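1,4-dihydroxy-2-naphthoyl-CoA hydrolase (Escherichia coli, PDB 1VH5) hydrolyses 1,4-dihydroxy-2-naphthoyl-CoA to 1,4-dihydroxy-2-naphthoate and CoA in menaquinone biosynthesis, and also cleaves a wide range of other acyl-CoA thioesters. Local coordinates at residues A[40-45]-A[98-103]. Residues are numbered along the deposited sequence; the frame is centred on the assembly and turned at random.
Sequences ATMPVD and GRVRGV
Arg99 turns the NE/NH1 edge of its guanidinium to Thr41: NE (2.9 Å) and NH1 (3.0 Å) both donate to Thr41 OG1, which lies in the guanidinium plane. Thr41 chi1 of 63° turns OG1 toward Arg99 and leaves CG2 for Arg101, and the Arg99 chain bends at chi3 to lay its guanidinium across the neighbouring strand, one face over the Met42–Pro43 peptide. Glu31 also hydrogen-bonds OG1. Held by OG1 at its NE/NH1 edge and by a salt bridge from NH2 to Asp27, the guanidinium is probably restrained in its rotation. Thr41 CG2 sits over the centre of the Arg101 guanidinium, 4.0 Å from its CZ, while Arg101 NH2 forms a salt bridge with Glu39.

Between the backbones, Ala40 with Gly102 and Met42 with Val100 are antiparallel hydrogen-bonded pairs, alternating with non-hydrogen-bonded Thr41–Arg101 and Pro43–Arg99. Beyond the strand end, Val44 N still reaches Gly98 O (2.9 Å, nearly straight at 176°), and a water bridges that oxygen to Val44 O.

On the opposite face Met42 and Val100 lie alongside each other, CE to CG2 4.1 Å; Val44, just past the strand end, adds CG2 at 3.9 Å from Val100 CG1. Met42 and Val100 both rest on Leu63, and Ala40 on Ile67, of helix 57-74. A face with Thr41 and the two arginines, and an apolar face against the long central helix, mark two neighbouring strands of the antiparallel hotdog-fold sheet of PaaI-family thioesterases.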
# COMPACT_ATOMS: atom_id res chain seq x y z
N ALA A 40 15.67 -1.89 -0.06
CA ALA A 40 15.16 -2.81 0.95
C ALA A 40 14.46 -3.98 0.28
O ALA A 40 13.91 -3.83 -0.83
CB ALA A 40 14.25 -2.12 1.89
N THR A 41 14.44 -5.13 0.95
CA THR A 41 13.69 -6.28 0.43
C THR A 41 12.52 -6.66 1.34
O THR A 41 12.43 -6.26 2.46
CB THR A 41 14.59 -7.50 0.24
OG1 THR A 41 15.11 -7.90 1.52
CG2 THR A 41 15.77 -7.20 -0.68
N MET A 42 11.63 -7.48 0.78
CA MET A 42 10.41 -7.94 1.46
C MET A 42 10.04 -9.30 0.92
O MET A 42 10.11 -9.52 -0.28
CB MET A 42 9.27 -6.95 1.21
CG MET A 42 7.90 -7.29 1.86
SD MET A 42 6.63 -6.09 1.46
CE MET A 42 6.45 -6.44 -0.19
N PRO A 43 9.65 -10.23 1.81
CA PRO A 43 9.30 -11.56 1.32
C PRO A 43 7.94 -11.53 0.64
O PRO A 43 7.08 -10.68 0.97
CB PRO A 43 9.20 -12.39 2.61
CG PRO A 43 8.75 -11.40 3.65
CD PRO A 43 9.47 -10.12 3.26
N VAL A 44 7.77 -12.44 -0.31
CA VAL A 44 6.48 -12.77 -0.90
C VAL A 44 6.03 -14.00 -0.10
O VAL A 44 6.50 -15.11 -0.32
CB VAL A 44 6.55 -13.06 -2.42
CG1 VAL A 44 5.16 -13.32 -2.99
CG2 VAL A 44 7.25 -11.92 -3.19
N ASP A 45 5.22 -13.77 0.91
CA ASP A 45 4.82 -14.84 1.84
C ASP A 45 3.38 -14.64 2.31
O ASP A 45 2.64 -13.75 1.84
CB ASP A 45 5.82 -14.97 3.00
CG ASP A 45 5.74 -13.84 4.00
OD1 ASP A 45 6.53 -13.88 4.97
OD2 ASP A 45 4.94 -12.90 3.93
N GLY A 98 10.13 -16.00 -3.10
CA GLY A 98 11.34 -15.29 -2.78
C GLY A 98 11.10 -13.95 -2.13
O GLY A 98 10.14 -13.77 -1.39
N ARG A 99 12.01 -13.01 -2.39
CA ARG A 99 11.92 -11.67 -1.85
C ARG A 99 11.93 -10.72 -3.01
O ARG A 99 12.61 -10.98 -3.99
CB ARG A 99 13.08 -11.34 -0.91
CG ARG A 99 13.16 -12.25 0.32
CD ARG A 99 14.32 -11.92 1.24
NE ARG A 99 14.17 -10.62 1.91
CZ ARG A 99 13.47 -10.44 3.01
NH1 ARG A 99 13.40 -9.24 3.56
NH2 ARG A 99 12.85 -11.46 3.60
N VAL A 100 11.18 -9.64 -2.89
CA VAL A 100 11.29 -8.56 -3.88
C VAL A 100 12.14 -7.45 -3.31
O VAL A 100 12.30 -7.35 -2.11
CB VAL A 100 9.88 -8.00 -4.31
CG1 VAL A 100 9.14 -9.06 -5.10
CG2 VAL A 100 9.08 -7.46 -3.12
N ARG A 101 12.71 -6.66 -4.22
CA ARG A 101 13.63 -5.59 -3.81
C ARG A 101 13.15 -4.23 -4.32
O ARG A 101 12.96 -4.07 -5.52
CB ARG A 101 15.03 -5.88 -4.34
CG ARG A 101 16.09 -4.81 -3.93
CD ARG A 101 17.46 -5.08 -4.58
NE ARG A 101 18.00 -6.34 -4.10
CZ ARG A 101 18.83 -6.44 -3.08
NH1 ARG A 101 19.20 -7.65 -2.67
NH2 ARG A 101 19.28 -5.36 -2.46
N GLY A 102 12.98 -3.29 -3.40
CA GLY A 102 12.71 -1.92 -3.81
C GLY A 102 13.99 -1.10 -3.87
O GLY A 102 14.82 -1.17 -2.95
N VAL A 103 14.09 -0.33 -4.93
CA VAL A 103 15.25 0.52 -5.19
C VAL A 103 14.70 1.95 -5.28
O VAL A 103 13.91 2.23 -6.18
CB VAL A 103 15.98 0.16 -6.54
CG1 VAL A 103 17.17 1.05 -6.74
CG2 VAL A 103 16.41 -1.33 -6.58
O HOH W 1 9.28 -15.87 0.50